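Long-range contact in amidohydrolase (Xanthomonas campestris pv. campestris, PDB 4DZH), which probably deaminates adenosine-type nucleosides such as 5'-methylthioadenosine, as a zinc-dependent hydrolase of the ATZ/TRZ amidohydrolase family: residues Pro11-Val24 / Arg57-Leu71. Sequence-based numbering, arbitrary orientation.
Sequences PEPCDLLIEAGYVV and RFAPARTVSRPDAAL
Leu17 and Val64 sit at the middle of a parallel beta ladder that joins residues 11-24 to 57-71 in the N-terminal beta region of this amidohydrolase, away from the metal sites. Val64 N gives to Leu17 O at 2.8 Å and Val64 O accepts from Glu19 N, the alternation expected of parallel strands; the axes of 16-20 and 63-66 diverge by just 9°. On one face the Leu17 CB lies alongside the Pro60 ring, 3.5 Å from Pro60 CG, a tight carbon contact. On the other, Ile18 crosses Leu71 at about a right angle, Ile18 CG2 meeting Leu71 CD2 at 3.8 Å. Beyond Ala20 the register slips by two at a beta bulge, where the type I turn Arg66-Ala69 takes up the extra residues. Tyr22 and Ala70 pair again at the start of strand 69-80, which runs on to the zinc ligand His79. At the far end, Arg57 closes on Glu12 side-on in a salt bridge: NE reaches OE1 at 3.2 Å from above the carboxylate plane, while NH2 meets OE2 on its syn side but well out of that plane. The extended Arg57 chain lays its CG over the face of the Phe58 ring, and Cys14 SG, set between its own backbone N and carbonyl carbon (chi1 69°), approaches that ring obliquely, 4.4 Å from its centroid. Further out, strand 36-41 flanks 16-20; Glu19 OE1 forms a salt bridge with Arg55, and Arg66 NE one with Asp412. The Arg66 carbonyl ties bulge to turn: Gly21 N, at 3.0 Å, and Ala69 N reach Arg66 O from opposite faces of its plane.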
ATOM      1  N   PRO A  11     -41.858 -18.301  -6.537  1.00 44.09           N
ATOM      2  CA  PRO A  11     -40.895 -17.333  -6.024  1.00 42.08           C
ATOM      3  C   PRO A  11     -41.397 -15.877  -6.049  1.00 40.60           C
ATOM      4  O   PRO A  11     -42.256 -15.501  -6.859  1.00 44.54           O
ATOM      5  CB  PRO A  11     -39.671 -17.532  -6.933  1.00 44.42           C
ATOM      6  CG  PRO A  11     -40.207 -18.167  -8.192  1.00 48.26           C
ATOM      7  CD  PRO A  11     -41.417 -18.963  -7.779  1.00 46.08           C
ATOM      8  N   GLU A  12     -40.842 -15.081  -5.137  1.00 39.08           N
ATOM      9  CA  GLU A  12     -41.131 -13.658  -4.975  1.00 39.11           C
ATOM     10  C   GLU A  12     -40.202 -12.806  -5.838  1.00 37.32           C
ATOM     11  O   GLU A  12     -39.022 -13.050  -5.891  1.00 34.61           O
ATOM     12  CB  GLU A  12     -40.974 -13.329  -3.488  1.00 40.42           C
ATOM     13  CG  GLU A  12     -40.551 -11.935  -3.086  1.00 43.47           C
ATOM     14  CD  GLU A  12     -40.381 -11.818  -1.564  1.00 43.34           C
ATOM     15  OE1 GLU A  12     -40.657 -12.817  -0.871  1.00 48.21           O
ATOM     16  OE2 GLU A  12     -39.970 -10.747  -1.052  1.00 37.97           O
ATOM     17  N   PRO A  13     -40.746 -11.829  -6.555  1.00 33.96           N
ATOM     18  CA  PRO A  13     -39.907 -11.066  -7.479  1.00 33.91           C
ATOM     19  C   PRO A  13     -38.981 -10.107  -6.727  1.00 33.53           C
ATOM     20  O   PRO A  13     -39.363  -9.560  -5.684  1.00 35.12           O
ATOM     21  CB  PRO A  13     -40.922 -10.259  -8.296  1.00 34.06           C
ATOM     22  CG  PRO A  13     -42.283 -10.901  -8.011  1.00 36.31           C
ATOM     23  CD  PRO A  13     -42.173 -11.481  -6.644  1.00 35.80           C
ATOM     24  N   CYS A  14     -37.781  -9.898  -7.256  1.00 31.73           N
ATOM     25  CA  CYS A  14     -36.930  -8.800  -6.822  1.00 29.79           C
ATOM     26  C   CYS A  14     -36.118  -8.411  -8.058  1.00 31.81           C
ATOM     27  O   CYS A  14     -36.119  -9.145  -9.053  1.00 31.27           O
ATOM     28  CB  CYS A  14     -36.038  -9.238  -5.665  1.00 32.35           C
ATOM     29  SG  CYS A  14     -34.725 -10.441  -6.099  1.00 32.27           S
ATOM     30  N   ASP A  15     -35.449  -7.263  -8.030  1.00 28.86           N
ATOM     31  CA  ASP A  15     -34.819  -6.730  -9.243  1.00 26.53           C
ATOM     32  C   ASP A  15     -33.519  -7.488  -9.526  1.00 26.14           C
ATOM     33  O   ASP A  15     -33.233  -7.901 -10.668  1.00 28.33           O
ATOM     34  CB  ASP A  15     -34.417  -5.243  -9.053  1.00 25.55           C
ATOM     35  CG  ASP A  15     -35.609  -4.270  -9.052  1.00 31.02           C
ATOM     36  OD1 ASP A  15     -36.750  -4.673  -9.355  1.00 34.89           O
ATOM     37  OD2 ASP A  15     -35.384  -3.072  -8.754  1.00 31.24           O
ATOM     38  N   LEU A  16     -32.730  -7.654  -8.472  1.00 24.78           N
ATOM     39  CA  LEU A  16     -31.382  -8.185  -8.612  1.00 28.49           C
ATOM     40  C   LEU A  16     -31.065  -9.096  -7.430  1.00 25.88           C
ATOM     41  O   LEU A  16     -31.412  -8.771  -6.286  1.00 28.78           O
ATOM     42  CB  LEU A  16     -30.395  -7.008  -8.630  1.00 25.70           C
ATOM     43  CG  LEU A  16     -28.894  -7.271  -8.660  1.00 27.17           C
ATOM     44  CD1 LEU A  16     -28.423  -7.888  -9.983  1.00 27.23           C
ATOM     45  CD2 LEU A  16     -28.153  -5.975  -8.415  1.00 30.66           C
ATOM     46  N   LEU A  17     -30.448 -10.233  -7.704  1.00 26.37           N
ATOM     47  CA  LEU A  17     -29.891 -11.083  -6.666  1.00 24.43           C
ATOM     48  C   LEU A  17     -28.389 -11.237  -6.940  1.00 24.25           C
ATOM     49  O   LEU A  17     -27.995 -11.670  -8.024  1.00 25.75           O
ATOM     50  CB  LEU A  17     -30.559 -12.467  -6.686  1.00 26.64           C
ATOM     51  CG  LEU A  17     -30.012 -13.414  -5.614  1.00 31.50           C
ATOM     52  CD1 LEU A  17     -30.471 -12.949  -4.245  1.00 31.57           C
ATOM     53  CD2 LEU A  17     -30.392 -14.847  -5.857  1.00 35.85           C
ATOM     54  N   ILE A  18     -27.549 -10.888  -5.976  1.00 21.78           N
ATOM     55  CA  ILE A  18     -26.098 -11.054  -6.135  1.00 20.56           C
ATOM     56  C   ILE A  18     -25.700 -12.212  -5.265  1.00 25.83           C
ATOM     57  O   ILE A  18     -25.830 -12.128  -4.057  1.00 25.50           O
ATOM     58  CB  ILE A  18     -25.303  -9.784  -5.675  1.00 24.31           C
ATOM     59  CG1 ILE A  18     -25.728  -8.579  -6.491  1.00 23.91           C
ATOM     60  CG2 ILE A  18     -23.782  -9.990  -5.828  1.00 25.45           C
ATOM     61  CD1 ILE A  18     -25.355  -7.235  -5.857  1.00 22.33           C
ATOM     62  N   GLU A  19     -25.221 -13.302  -5.869  1.00 28.33           N
ATOM     63  CA  GLU A  19     -24.724 -14.428  -5.077  1.00 24.98           C
ATOM     64  C   GLU A  19     -23.214 -14.377  -4.993  1.00 28.06           C
ATOM     65  O   GLU A  19     -22.556 -14.216  -6.015  1.00 31.54           O
ATOM     66  CB  GLU A  19     -25.146 -15.771  -5.687  1.00 26.35           C
ATOM     67  CG  GLU A  19     -26.660 -15.942  -5.887  1.00 30.50           C
ATOM     68  CD  GLU A  19     -26.956 -17.162  -6.738  1.00 36.77           C
ATOM     69  OE1 GLU A  19     -25.985 -17.739  -7.330  1.00 37.07           O
ATOM     70  OE2 GLU A  19     -28.152 -17.543  -6.818  1.00 40.64           O
ATOM     71  N   ALA A  20     -22.681 -14.587  -3.791  1.00 25.47           N
ATOM     72  CA  ALA A  20     -21.229 -14.500  -3.610  1.00 24.32           C
ATOM     73  C   ALA A  20     -20.653 -15.587  -2.703  1.00 25.03           C
ATOM     74  O   ALA A  20     -21.337 -16.116  -1.810  1.00 29.32           O
ATOM     75  CB  ALA A  20     -20.869 -13.140  -3.067  1.00 26.33           C
ATOM     76  N   GLY A  21     -19.349 -15.833  -2.849  1.00 24.19           N
ATOM     77  CA  GLY A  21     -18.692 -16.770  -1.962  1.00 27.94           C
ATOM     78  C   GLY A  21     -18.760 -16.360  -0.503  1.00 26.96           C
ATOM     79  O   GLY A  21     -18.847 -17.199   0.391  1.00 27.50           O
ATOM     80  N   TYR A  22     -18.674 -15.055  -0.259  1.00 27.13           N
ATOM     81  CA  TYR A  22     -18.622 -14.518   1.105  1.00 26.30           C
ATOM     82  C   TYR A  22     -19.385 -13.227   1.113  1.00 28.88           C
ATOM     83  O   TYR A  22     -19.254 -12.410   0.181  1.00 31.00           O
ATOM     84  CB  TYR A  22     -17.176 -14.253   1.550  1.00 25.44           C
ATOM     85  CG  TYR A  22     -16.348 -15.492   1.471  1.00 25.57           C
ATOM     86  CD1 TYR A  22     -16.297 -16.375   2.541  1.00 26.88           C
ATOM     87  CD2 TYR A  22     -15.628 -15.796   0.309  1.00 27.57           C
ATOM     88  CE1 TYR A  22     -15.545 -17.543   2.468  1.00 31.21           C
ATOM     89  CE2 TYR A  22     -14.878 -16.973   0.216  1.00 30.21           C
ATOM     90  CZ  TYR A  22     -14.834 -17.835   1.306  1.00 32.85           C
ATOM     91  OH  TYR A  22     -14.088 -19.006   1.245  1.00 36.00           O
ATOM     92  N   VAL A  23     -20.241 -13.059   2.119  1.00 24.83           N
ATOM     93  CA  VAL A  23     -20.854 -11.750   2.343  1.00 25.84           C
ATOM     94  C   VAL A  23     -20.356 -11.175   3.665  1.00 24.71           C
ATOM     95  O   VAL A  23     -20.407 -11.843   4.694  1.00 25.40           O
ATOM     96  CB  VAL A  23     -22.414 -11.809   2.367  1.00 24.38           C
ATOM     97  CG1 VAL A  23     -23.011 -10.463   2.766  1.00 24.10           C
ATOM     98  CG2 VAL A  23     -22.936 -12.284   0.995  1.00 28.05           C
ATOM     99  N   VAL A  24     -19.844  -9.940   3.631  1.00 24.60           N
ATOM    100  CA  VAL A  24     -19.329  -9.294   4.820  1.00 25.89           C
ATOM    101  C   VAL A  24     -20.236  -8.124   5.183  1.00 26.23           C
ATOM    102  O   VAL A  24     -20.133  -7.044   4.601  1.00 24.93           O
ATOM    103  CB  VAL A  24     -17.886  -8.775   4.583  1.00 23.06           C
ATOM    104  CG1 VAL A  24     -17.376  -8.097   5.833  1.00 24.21           C
ATOM    105  CG2 VAL A  24     -16.974  -9.934   4.085  1.00 22.94           C
ATOM    106  N   ARG A  57     -36.649 -18.485  -2.430  1.00 39.54           N
ATOM    107  CA  ARG A  57     -37.482 -17.351  -2.099  1.00 40.59           C
ATOM    108  C   ARG A  57     -37.731 -16.382  -3.267  1.00 41.53           C
ATOM    109  O   ARG A  57     -38.846 -15.859  -3.414  1.00 43.93           O
ATOM    110  CB  ARG A  57     -36.917 -16.604  -0.883  1.00 41.44           C
ATOM    111  CG  ARG A  57     -37.596 -15.261  -0.647  1.00 42.56           C
ATOM    112  CD  ARG A  57     -37.425 -14.672   0.761  1.00 39.64           C
ATOM    113  NE  ARG A  57     -37.996 -13.333   0.773  1.00 37.60           N
ATOM    114  CZ  ARG A  57     -37.583 -12.315   1.529  1.00 37.74           C
ATOM    115  NH1 ARG A  57     -36.589 -12.461   2.394  1.00 36.61           N
ATOM    116  NH2 ARG A  57     -38.191 -11.136   1.420  1.00 39.85           N
ATOM    117  N   PHE A  58     -36.715 -16.143  -4.095  1.00 33.71           N
ATOM    118  CA  PHE A  58     -36.811 -15.074  -5.085  1.00 32.41           C
ATOM    119  C   PHE A  58     -36.835 -15.500  -6.540  1.00 32.26           C
ATOM    120  O   PHE A  58     -36.209 -16.488  -6.931  1.00 35.64           O
ATOM    121  CB  PHE A  58     -35.610 -14.123  -4.913  1.00 29.57           C
ATOM    122  CG  PHE A  58     -35.627 -13.386  -3.614  1.00 31.54           C
ATOM    123  CD1 PHE A  58     -36.527 -12.361  -3.408  1.00 31.46           C
ATOM    124  CD2 PHE A  58     -34.749 -13.727  -2.596  1.00 36.19           C
ATOM    125  CE1 PHE A  58     -36.567 -11.681  -2.207  1.00 32.32           C
ATOM    126  CE2 PHE A  58     -34.770 -13.058  -1.397  1.00 32.14           C
ATOM    127  CZ  PHE A  58     -35.680 -12.024  -1.196  1.00 34.75           C
ATOM    128  N   ALA A  59     -37.524 -14.685  -7.344  1.00 33.16           N
ATOM    129  CA  ALA A  59     -37.448 -14.761  -8.795  1.00 33.82           C
ATOM    130  C   ALA A  59     -36.833 -13.444  -9.274  1.00 37.73           C
ATOM    131  O   ALA A  59     -37.538 -12.516  -9.681  1.00 36.63           O
ATOM    132  CB  ALA A  59     -38.839 -14.962  -9.402  1.00 34.08           C
ATOM    133  N   PRO A  60     -35.500 -13.347  -9.199  1.00 37.05           N
ATOM    134  CA  PRO A  60     -34.818 -12.089  -9.535  1.00 33.81           C
ATOM    135  C   PRO A  60     -34.944 -11.766 -11.013  1.00 31.05           C
ATOM    136  O   PRO A  60     -34.789 -12.693 -11.800  1.00 33.99           O
ATOM    137  CB  PRO A  60     -33.335 -12.399  -9.243  1.00 34.37           C
ATOM    138  CG  PRO A  60     -33.327 -13.624  -8.391  1.00 39.09           C
ATOM    139  CD  PRO A  60     -34.577 -14.398  -8.736  1.00 40.20           C
ATOM    140  N   ALA A  61     -35.131 -10.498 -11.391  1.00 30.15           N
ATOM    141  CA  ALA A  61     -35.155 -10.143 -12.816  1.00 32.69           C
ATOM    142  C   ALA A  61     -33.786 -10.447 -13.431  1.00 33.57           C
ATOM    143  O   ALA A  61     -33.682 -10.840 -14.597  1.00 36.66           O
ATOM    144  CB  ALA A  61     -35.509  -8.662 -13.003  1.00 31.96           C
ATOM    145  N   ARG A  62     -32.739 -10.268 -12.635  0.53 33.04           N
ATOM    146  CA  ARG A  62     -31.387 -10.648 -13.040  0.53 31.91           C
ATOM    147  C   ARG A  62     -30.587 -11.153 -11.822  0.53 30.35           C
ATOM    148  O   ARG A  62     -30.788 -10.688 -10.694  0.53 29.16           O
ATOM    149  CB  ARG A  62     -30.675  -9.483 -13.761  0.53 31.13           C
ATOM    150  CG  ARG A  62     -30.748  -8.143 -13.021  0.53 29.74           C
ATOM    151  CD  ARG A  62     -29.972  -6.981 -13.715  0.53 27.09           C
ATOM    152  NE  ARG A  62     -30.761  -6.382 -14.794  0.53 27.25           N
ATOM    153  CZ  ARG A  62     -30.463  -5.259 -15.436  0.53 30.09           C
ATOM    154  NH1 ARG A  62     -31.260  -4.826 -16.418  0.53 27.02           N
ATOM    155  NH2 ARG A  62     -29.390  -4.560 -15.086  0.53 34.80           N
ATOM    156  N   THR A  63     -29.700 -12.124 -12.054  1.00 31.43           N
ATOM    157  CA  THR A  63     -28.881 -12.689 -10.976  1.00 31.13           C
ATOM    158  C   THR A  63     -27.416 -12.507 -11.344  1.00 31.67           C
ATOM    159  O   THR A  63     -27.059 -12.704 -12.504  1.00 28.57           O
ATOM    160  CB  THR A  63     -29.127 -14.201 -10.800  1.00 34.16           C
ATOM    161  OG1 THR A  63     -30.483 -14.419 -10.378  1.00 32.66           O
ATOM    162  CG2 THR A  63     -28.173 -14.807  -9.762  1.00 32.58           C
ATOM    163  N   VAL A  64     -26.589 -12.115 -10.364  1.00 29.00           N
ATOM    164  CA  VAL A  64     -25.133 -12.003 -10.526  1.00 24.00           C
ATOM    165  C   VAL A  64     -24.472 -13.000  -9.597  1.00 25.55           C
ATOM    166  O   VAL A  64     -24.661 -12.951  -8.380  1.00 31.54           O
ATOM    167  CB  VAL A  64     -24.663 -10.565 -10.188  1.00 25.48           C
ATOM    168  CG1 VAL A  64     -23.122 -10.468 -10.189  1.00 25.65           C
ATOM    169  CG2 VAL A  64     -25.286  -9.580 -11.149  1.00 24.78           C
ATOM    170  N   SER A  65     -23.701 -13.932 -10.152  1.00 25.86           N
ATOM    171  CA  SER A  65     -23.115 -14.941  -9.309  1.00 26.35           C
ATOM    172  C   SER A  65     -21.606 -14.775  -9.305  1.00 27.39           C
ATOM    173  O   SER A  65     -20.968 -14.811 -10.365  1.00 29.86           O
ATOM    174  CB  SER A  65     -23.470 -16.340  -9.797  1.00 37.21           C
ATOM    175  OG  SER A  65     -22.602 -16.706 -10.833  1.00 39.21           O
ATOM    176  N   ARG A  66     -21.051 -14.642  -8.107  1.00 27.14           N
ATOM    177  CA  ARG A  66     -19.607 -14.439  -7.946  1.00 24.58           C
ATOM    178  C   ARG A  66     -19.169 -15.377  -6.845  1.00 25.96           C
ATOM    179  O   ARG A  66     -18.952 -14.962  -5.715  1.00 25.84           O
ATOM    180  CB  ARG A  66     -19.340 -12.990  -7.545  1.00 24.40           C
ATOM    181  CG  ARG A  66     -19.696 -11.987  -8.602  1.00 22.17           C
ATOM    182  CD  ARG A  66     -18.808 -12.074  -9.844  1.00 25.42           C
ATOM    183  NE  ARG A  66     -19.164 -11.020 -10.803  1.00 28.08           N
ATOM    184  CZ  ARG A  66     -19.998 -11.161 -11.839  1.00 26.30           C
ATOM    185  NH1 ARG A  66     -20.606 -12.333 -12.100  1.00 28.68           N
ATOM    186  NH2 ARG A  66     -20.240 -10.131 -12.648  1.00 27.03           N
ATOM    187  N   PRO A  67     -19.094 -16.679  -7.148  1.00 28.51           N
ATOM    188  CA  PRO A  67     -18.849 -17.647  -6.071  1.00 29.22           C
ATOM    189  C   PRO A  67     -17.462 -17.558  -5.431  1.00 27.39           C
ATOM    190  O   PRO A  67     -17.272 -18.120  -4.345  1.00 30.87           O
ATOM    191  CB  PRO A  67     -19.039 -18.984  -6.778  1.00 31.46           C
ATOM    192  CG  PRO A  67     -18.772 -18.682  -8.213  1.00 31.18           C
ATOM    193  CD  PRO A  67     -19.264 -17.322  -8.463  1.00 30.67           C
ATOM    194  N   ASP A  68     -16.532 -16.846  -6.065  1.00 26.52           N
ATOM    195  CA  ASP A  68     -15.149 -16.740  -5.561  1.00 27.98           C
ATOM    196  C   ASP A  68     -14.919 -15.415  -4.839  1.00 28.26           C
ATOM    197  O   ASP A  68     -13.799 -15.136  -4.356  1.00 27.10           O
ATOM    198  CB  ASP A  68     -14.131 -16.865  -6.706  1.00 31.06           C
ATOM    199  CG  ASP A  68     -14.099 -18.267  -7.327  1.00 41.79           C
ATOM    200  OD1 ASP A  68     -14.232 -19.269  -6.580  1.00 42.03           O
ATOM    201  OD2 ASP A  68     -13.921 -18.359  -8.565  1.00 50.11           O
ATOM    202  N   ALA A  69     -15.965 -14.604  -4.748  1.00 26.01           N
ATOM    203  CA  ALA A  69     -15.773 -13.203  -4.335  1.00 21.18           C
ATOM    204  C   ALA A  69     -16.308 -12.982  -2.942  1.00 24.90           C
ATOM    205  O   ALA A  69     -17.234 -13.694  -2.516  1.00 25.34           O
ATOM    206  CB  ALA A  69     -16.495 -12.243  -5.301  1.00 22.00           C
ATOM    207  N   ALA A  70     -15.770 -11.960  -2.261  1.00 23.20           N
ATOM    208  CA  ALA A  70     -16.402 -11.379  -1.069  1.00 24.27           C
ATOM    209  C   ALA A  70     -17.280 -10.233  -1.529  1.00 21.96           C
ATOM    210  O   ALA A  70     -16.890  -9.436  -2.377  1.00 21.52           O
ATOM    211  CB  ALA A  70     -15.355 -10.845  -0.121  1.00 24.70           C
ATOM    212  N   LEU A  71     -18.491 -10.142  -0.981  1.00 22.08           N
ATOM    213  CA  LEU A  71     -19.367  -8.998  -1.214  1.00 21.19           C
ATOM    214  C   LEU A  71     -19.409  -8.173   0.072  1.00 21.01           C
ATOM    215  O   LEU A  71     -19.661  -8.714   1.153  1.00 22.47           O
ATOM    216  CB  LEU A  71     -20.780  -9.488  -1.609  1.00 23.11           C
ATOM    217  CG  LEU A  71     -21.830  -8.424  -1.968  1.00 22.76           C
ATOM    218  CD1 LEU A  71     -21.517  -7.588  -3.185  1.00 22.69           C
ATOM    219  CD2 LEU A  71     -23.184  -9.128  -2.189  1.00 25.72           C
TER